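Local structure of 4-alpha-glucanotransferase (Streptococcus agalactiae, 6M6T) at residues A223-V226 and E227-T230; I348-R351 and A352-L355; F276-W279 and I280-I283. The protein is an amylomaltase, also called disproportionating enzyme, with the (beta/alpha)8 fold of the TIM-barrel clan. One frame throughout, in Å; residues are numbered along the deposited sequence.

Contact 1 of 3, residues A223-V226 and E227-T230; sequences ADSV and EVWT
The indole of Trp229 meets Val226 at its edge, where CG2 of Val226 lies near the ring plane, 4.4 Å from CE3 of Trp229. CG of Trp229 stands opposite its own backbone N (chi1 -164°), which carries the ring away from Val226. Outside the segments, Trp161 pairs edge-to-face with the indole, Arg169 makes a cation-pi contact and NE1 donates to Ile166 O. The second flat group, the carboxylate of Glu227, has its CD 3.7 Å from CG1 of Val226. A bend at chi2 (86°) brings the carboxylate obliquely across that branch, and its OE1 accepts a weak bond from Ala64 N. Ser225 is the N-cap of helix 226-230. Its OG accepts from Glu227 N at 2.7 Å and, weakly, from Val228 N at 3.4 Å. The carbonyl O of Ser225 takes Trp229 N. Val226 O is gripped twice by Thr230: by N at 2.9 Å and by OG1 at 3.1 Å, arriving from opposite faces of the carbonyl plane. The hydroxyl thus adds a second bond to the carbonyl that Thr230 N already uses. This capped short helix follows strand 212-217. Trp229 and Val226 pack on Phe146 of helix 140-152, and Val228 rests on Pro264 of strand 259-264.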
loop_
_atom_site.group_PDB
_atom_site.type_symbol
_atom_site.label_atom_id
_atom_site.label_comp_id
_atom_site.label_asym_id
_atom_site.label_seq_id
_atom_site.Cartn_x
_atom_site.Cartn_y
_atom_site.Cartn_z
ATOM N N ALA A 223 -12.639 7.172 -7.078
ATOM C CA ALA A 223 -13.971 7.762 -7.189
ATOM C C ALA A 223 -15.071 6.729 -7.027
ATOM O O ALA A 223 -16.227 7.106 -6.822
ATOM C CB ALA A 223 -14.146 8.491 -8.523
ATOM N N ASP A 224 -14.729 5.445 -7.097
ATOM C CA ASP A 224 -15.670 4.335 -6.959
ATOM C C ASP A 224 -15.507 3.769 -5.553
ATOM O O ASP A 224 -14.856 2.751 -5.336
ATOM C CB ASP A 224 -15.379 3.285 -8.025
ATOM C CG ASP A 224 -16.523 2.332 -8.237
ATOM O OD1 ASP A 224 -17.656 2.663 -7.824
ATOM O OD2 ASP A 224 -16.288 1.247 -8.822
ATOM N N SER A 225 -16.146 4.431 -4.591
ATOM C CA SER A 225 -15.773 4.311 -3.186
ATOM C C SER A 225 -16.978 4.499 -2.276
ATOM O O SER A 225 -17.878 5.283 -2.585
ATOM C CB SER A 225 -14.694 5.350 -2.839
ATOM O OG SER A 225 -14.795 5.782 -1.493
ATOM N N VAL A 226 -16.973 3.789 -1.143
ATOM C CA VAL A 226 -17.995 3.982 -0.126
ATOM C C VAL A 226 -17.899 5.368 0.493
ATOM O O VAL A 226 -18.863 5.839 1.107
ATOM C CB VAL A 226 -17.887 2.877 0.945
ATOM C CG1 VAL A 226 -16.628 3.032 1.776
ATOM C CG2 VAL A 226 -19.100 2.885 1.842
ATOM N N GLU A 227 -16.766 6.051 0.329
ATOM C CA GLU A 227 -16.619 7.386 0.908
ATOM C C GLU A 227 -17.236 8.454 0.008
ATOM O O GLU A 227 -17.908 9.374 0.495
ATOM C CB GLU A 227 -15.136 7.683 1.177
ATOM C CG GLU A 227 -14.636 7.194 2.540
ATOM C CD GLU A 227 -14.169 5.741 2.520
ATOM O OE1 GLU A 227 -13.783 5.245 1.433
ATOM O OE2 GLU A 227 -14.178 5.097 3.596
ATOM N N VAL A 228 -17.006 8.353 -1.303
ATOM C CA VAL A 228 -17.690 9.197 -2.278
ATOM C C VAL A 228 -19.192 9.002 -2.200
ATOM O O VAL A 228 -19.965 9.915 -2.514
ATOM C CB VAL A 228 -17.144 8.881 -3.683
ATOM C CG1 VAL A 228 -17.947 9.599 -4.754
ATOM C CG2 VAL A 228 -15.669 9.255 -3.766
ATOM N N TRP A 229 -19.626 7.814 -1.770
ATOM C CA TRP A 229 -21.039 7.504 -1.612
ATOM C C TRP A 229 -21.630 8.100 -0.327
ATOM O O TRP A 229 -22.567 8.906 -0.380
ATOM C CB TRP A 229 -21.219 5.991 -1.642
ATOM C CG TRP A 229 -22.610 5.568 -1.867
ATOM C CD1 TRP A 229 -23.489 6.096 -2.764
ATOM C CD2 TRP A 229 -23.306 4.524 -1.182
ATOM N NE1 TRP A 229 -24.689 5.453 -2.675
ATOM C CE2 TRP A 229 -24.606 4.479 -1.713
ATOM C CE3 TRP A 229 -22.960 3.631 -0.163
ATOM C CZ2 TRP A 229 -25.561 3.564 -1.269
ATOM C CZ3 TRP A 229 -23.913 2.735 0.284
ATOM C CH2 TRP A 229 -25.197 2.706 -0.271
ATOM N N THR A 230 -21.100 7.708 0.844
ATOM C CA THR A 230 -21.697 8.117 2.113
ATOM C C THR A 230 -21.270 9.506 2.571
ATOM O O THR A 230 -21.954 10.105 3.413
ATOM C CB THR A 230 -21.332 7.136 3.222
ATOM O OG1 THR A 230 -19.975 7.360 3.606
ATOM C CG2 THR A 230 -21.478 5.706 2.758
#

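Contact 2 of 3, residues I348-R351 and A352-L355; sequences IDER and AERL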
loop_
_atom_site.group_PDB
_atom_site.type_symbol
_atom_site.label_atom_id
_atom_site.label_comp_id
_atom_site.label_asym_id
_atom_site.label_seq_id
_atom_site.Cartn_x
_atom_site.Cartn_y
_atom_site.Cartn_z
ATOM N N ILE A 348 9.369 19.045 -4.829
ATOM C CA ILE A 348 9.655 19.654 -3.537
ATOM C C ILE A 348 9.843 21.159 -3.718
ATOM O O ILE A 348 10.630 21.613 -4.554
ATOM C CB ILE A 348 10.880 19.001 -2.882
ATOM C CG1 ILE A 348 10.511 17.590 -2.392
ATOM C CG2 ILE A 348 11.416 19.876 -1.749
ATOM C CD1 ILE A 348 11.549 16.931 -1.481
ATOM N N ASP A 349 9.069 21.929 -2.968
ATOM C CA ASP A 349 9.217 23.364 -2.852
ATOM C C ASP A 349 9.198 23.682 -1.366
ATOM O O ASP A 349 8.884 22.817 -0.540
ATOM C CB ASP A 349 8.111 24.118 -3.625
ATOM C CG ASP A 349 6.744 24.075 -2.928
ATOM O OD1 ASP A 349 6.167 22.976 -2.772
ATOM O OD2 ASP A 349 6.251 25.157 -2.526
ATOM N N GLU A 350 9.547 24.926 -1.024
ATOM C CA GLU A 350 9.783 25.258 0.376
ATOM C C GLU A 350 8.529 25.137 1.237
ATOM O O GLU A 350 8.644 25.065 2.464
ATOM C CB GLU A 350 10.427 26.653 0.491
ATOM C CG GLU A 350 11.961 26.581 0.758
ATOM C CD GLU A 350 12.801 26.269 -0.500
ATOM O OE1 GLU A 350 14.035 26.096 -0.371
ATOM O OE2 GLU A 350 12.246 26.200 -1.613
ATOM N N ARG A 351 7.340 25.091 0.640
ATOM C CA ARG A 351 6.156 24.768 1.442
ATOM C C ARG A 351 6.201 23.324 1.943
ATOM O O ARG A 351 5.872 23.048 3.106
ATOM C CB ARG A 351 4.873 25.017 0.643
ATOM C CG ARG A 351 4.484 26.481 0.579
ATOM C CD ARG A 351 3.271 26.759 -0.356
ATOM N NE ARG A 351 2.929 28.175 -0.286
ATOM C CZ ARG A 351 2.353 28.739 0.768
ATOM N NH1 ARG A 351 2.007 28.001 1.820
ATOM N NH2 ARG A 351 2.116 30.043 0.772
ATOM N N ALA A 352 6.645 22.397 1.085
ATOM C CA ALA A 352 6.784 20.994 1.482
ATOM C C ALA A 352 7.887 20.796 2.522
ATOM O O ALA A 352 7.736 19.997 3.467
ATOM C CB ALA A 352 7.065 20.132 0.249
ATOM N N GLU A 353 9.014 21.499 2.352
ATOM C CA GLU A 353 10.090 21.384 3.325
ATOM C C GLU A 353 9.677 21.963 4.674
ATOM O O GLU A 353 10.079 21.441 5.729
ATOM C CB GLU A 353 11.347 22.054 2.785
ATOM C CG GLU A 353 11.949 21.360 1.563
ATOM C CD GLU A 353 13.181 22.094 0.999
ATOM O OE1 GLU A 353 13.046 23.265 0.564
ATOM O OE2 GLU A 353 14.287 21.504 0.991
ATOM N N ARG A 354 8.847 23.010 4.667
ATOM C CA ARG A 354 8.318 23.516 5.930
ATOM C C ARG A 354 7.355 22.517 6.567
ATOM O O ARG A 354 7.377 22.332 7.791
ATOM C CB ARG A 354 7.633 24.875 5.724
ATOM C CG ARG A 354 8.522 25.948 5.138
ATOM C CD ARG A 354 8.640 27.158 6.028
ATOM N NE ARG A 354 7.369 27.863 6.136
ATOM C CZ ARG A 354 7.160 28.911 6.927
ATOM N NH1 ARG A 354 8.152 29.381 7.681
ATOM N NH2 ARG A 354 5.960 29.493 6.954
ATOM N N LEU A 355 6.482 21.895 5.757
ATOM C CA LEU A 355 5.612 20.824 6.253
ATOM C C LEU A 355 6.410 19.778 7.002
ATOM O O LEU A 355 6.105 19.451 8.162
ATOM C CB LEU A 355 4.862 20.155 5.102
ATOM C CG LEU A 355 3.341 20.236 5.129
ATOM C CD1 LEU A 355 2.749 19.275 4.102
ATOM C CD2 LEU A 355 2.824 19.947 6.517
#
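Leu355 N donates to Arg351 O at 3.0 Å, and Glu353 N to Asp349 O at 3.2 Å, the latter in the carbonyl plane. These bonds belong to the first turns of helix 350-359, which has Asp349 as its N-cap. This helix links barrel strands 340-342 and 363-366, a beta-alpha-beta crossover of the TIM-barrel type. The cap itself is weak: Asp349 OD2 accepts from Arg351 N at 3.3 Å. CG of Asp349 sits between its own N and C (chi1 74°), which turns the carboxylate back over the helix start. A weak bond from Ala352 N also reaches Asp349 O. On the exposed face of the turn, Glu350 and Glu353 run side by side in the same direction. Their carboxylate planes stand 75° apart, and the two like charges lie near each other. On the buried side, Leu355 packs on Phe301 of a loop and on Pro325 and Phe328 of helix 324-335, while Ala352 touches Ser302. Ile348, just ahead of the cap, crosses Glu353 at about a right angle, and its CG2 methyl rests 3.7 Å from Glu353 CG.

Contact 3 of 3, residues F276-W279 and I280-I283; sequences FDWW and IYRI
Arg282 lies alongside Trp278 and lays its CD over one face of the indole, a CH-pi contact 3.8 Å from the centroid of the six-membered ring and 18° off the ring normal. CG of Trp278 points opposite the backbone N (chi1 -177°), which sends the ring outward from the helix, beside the Arg282 chain. A bend of the arginine at chi3 (71°) carries the guanidinium on from CD, tilted to the Trp278 ring and beside Trp279. NH1 of Arg282 is 4.0 Å from CZ3 of Trp279, the planes nearly parallel but the approach oblique. NH2 donates to Pro218 O, which fixes the far end. The residues open helix 277-289, which leads through a short link to strand 292-295 and packs against strand 212-217 through Met217, as an outer helix of a TIM barrel does. Phe276 is its N-cap residue, and its O accepts from Ile280 N at 3.0 Å. Arg282 N bonds to Trp278 O at 2.9 Å and Ile283 N to Trp279 O at 2.9 Å. Tyr281 meets Trp278 obliquely, CD2 against CD1 at 3.9 Å. The Trp278 carbonyl O lies in plane at the edge of the Tyr281 ring. Trp279 is enclosed by further rings, edge-to-face with Phe301 and Tyr266, and Ile280 touches Ile331 of helix 324-335.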
loop_
_atom_site.group_PDB
_atom_site.type_symbol
_atom_site.label_atom_id
_atom_site.label_comp_id
_atom_site.label_asym_id
_atom_site.label_seq_id
_atom_site.Cartn_x
_atom_site.Cartn_y
_atom_site.Cartn_z
ATOM N N PHE A 276 -10.975 18.479 10.329
ATOM C CA PHE A 276 -10.284 17.312 9.778
ATOM C C PHE A 276 -10.737 15.985 10.415
ATOM O O PHE A 276 -9.995 15.000 10.411
ATOM C CB PHE A 276 -8.774 17.493 9.894
ATOM C CG PHE A 276 -8.262 18.730 9.231
ATOM C CD1 PHE A 276 -7.958 18.727 7.881
ATOM C CD2 PHE A 276 -8.055 19.885 9.957
ATOM C CE1 PHE A 276 -7.465 19.850 7.264
ATOM C CE2 PHE A 276 -7.563 21.013 9.343
ATOM C CZ PHE A 276 -7.274 20.994 7.991
ATOM N N ASP A 277 -11.973 15.943 10.920
ATOM C CA ASP A 277 -12.579 14.753 11.511
ATOM C C ASP A 277 -12.169 13.473 10.781
ATOM O O ASP A 277 -11.588 12.545 11.369
ATOM C CB ASP A 277 -14.107 14.950 11.483
ATOM C CG ASP A 277 -14.897 13.886 12.285
ATOM O OD1 ASP A 277 -14.761 12.650 12.039
ATOM O OD2 ASP A 277 -15.706 14.318 13.148
ATOM N N TRP A 278 -12.415 13.440 9.476
ATOM C CA TRP A 278 -12.197 12.215 8.716
ATOM C C TRP A 278 -10.725 11.822 8.699
ATOM O O TRP A 278 -10.392 10.636 8.781
ATOM C CB TRP A 278 -12.723 12.391 7.296
ATOM C CG TRP A 278 -12.626 11.168 6.436
ATOM C CD1 TRP A 278 -13.268 9.963 6.623
ATOM C CD2 TRP A 278 -11.851 11.029 5.237
ATOM N NE1 TRP A 278 -12.931 9.093 5.611
ATOM C CE2 TRP A 278 -12.065 9.722 4.750
ATOM C CE3 TRP A 278 -10.994 11.883 4.530
ATOM C CZ2 TRP A 278 -11.452 9.253 3.587
ATOM C CZ3 TRP A 278 -10.392 11.414 3.374
ATOM C CH2 TRP A 278 -10.626 10.116 2.915
ATOM N N TRP A 279 -9.831 12.805 8.595
ATOM C CA TRP A 279 -8.403 12.511 8.559
ATOM C C TRP A 279 -7.904 12.008 9.906
ATOM O O TRP A 279 -7.025 11.138 9.965
ATOM C CB TRP A 279 -7.638 13.760 8.149
ATOM C CG TRP A 279 -7.572 13.965 6.681
ATOM C CD1 TRP A 279 -8.148 14.975 5.970
ATOM C CD2 TRP A 279 -6.873 13.149 5.731
ATOM N NE1 TRP A 279 -7.848 14.838 4.634
ATOM C CE2 TRP A 279 -7.070 13.723 4.464
ATOM C CE3 TRP A 279 -6.106 11.991 5.832
ATOM C CZ2 TRP A 279 -6.530 13.174 3.308
ATOM C CZ3 TRP A 279 -5.569 11.456 4.684
ATOM C CH2 TRP A 279 -5.783 12.044 3.441
ATOM N N ILE A 280 -8.425 12.565 11.001
ATOM C CA ILE A 280 -8.066 12.048 12.316
ATOM C C ILE A 280 -8.471 10.591 12.419
ATOM O O ILE A 280 -7.736 9.766 12.962
ATOM C CB ILE A 280 -8.709 12.893 13.430
ATOM C CG1 ILE A 280 -8.249 14.350 13.322
ATOM C CG2 ILE A 280 -8.405 12.295 14.802
ATOM C CD1 ILE A 280 -6.817 14.547 13.666
ATOM N N TYR A 281 -9.620 10.246 11.847
ATOM C CA TYR A 281 -10.081 8.860 11.876
ATOM C C TYR A 281 -9.205 7.955 11.006
ATOM O O TYR A 281 -8.854 6.832 11.408
ATOM C CB TYR A 281 -11.551 8.839 11.453
ATOM C CG TYR A 281 -12.067 7.586 10.812
ATOM C CD1 TYR A 281 -12.488 6.510 11.580
ATOM C CD2 TYR A 281 -12.184 7.500 9.435
ATOM C CE1 TYR A 281 -12.982 5.362 10.984
ATOM C CE2 TYR A 281 -12.678 6.369 8.833
ATOM C CZ TYR A 281 -13.079 5.299 9.606
ATOM O OH TYR A 281 -13.573 4.167 8.986
ATOM N N ARG A 282 -8.818 8.433 9.825
ATOM C CA ARG A 282 -7.916 7.661 8.975
ATOM C C ARG A 282 -6.605 7.358 9.698
ATOM O O ARG A 282 -6.192 6.194 9.801
ATOM C CB ARG A 282 -7.646 8.415 7.672
ATOM C CG ARG A 282 -8.762 8.343 6.635
ATOM C CD ARG A 282 -8.222 8.549 5.223
ATOM N NE ARG A 282 -7.437 7.404 4.768
ATOM C CZ ARG A 282 -6.886 7.315 3.564
ATOM N NH1 ARG A 282 -7.036 8.307 2.696
ATOM N NH2 ARG A 282 -6.188 6.240 3.229
ATOM N N ILE A 283 -5.956 8.409 10.224
ATOM C CA ILE A 283 -4.671 8.279 10.913
ATOM C C ILE A 283 -4.802 7.400 12.146
ATOM O O ILE A 283 -3.903 6.610 12.460
ATOM C CB ILE A 283 -4.124 9.674 11.286
ATOM C CG1 ILE A 283 -3.794 10.501 10.038
ATOM C CG2 ILE A 283 -2.902 9.548 12.132
ATOM C CD1 ILE A 283 -2.522 10.085 9.341
#

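Overall arrangement
All three contacts lie at helix starts, but their settings differ. Contacts 1 and 3 are mostly buried and touch: Glu227 CG packs on Trp278 CZ2 at 3.9 Å. Contact 2 is only partly buried, with most of its side chains exposed, and its nearest atoms are about 10 Å from contact 3 and about 21 Å from contact 1. Contacts 2 and 3 share a neighbour, helix 324-335, and both also meet Phe301. The caps differ too. A serine hydroxyl serves in contact 1 and a carboxylate in contact 2. Chemistry follows place: contact 3 is rich in aromatic rings, contact 1 mixes one indole with hydroxyl bonds, and contact 2 carries charged side chains outward.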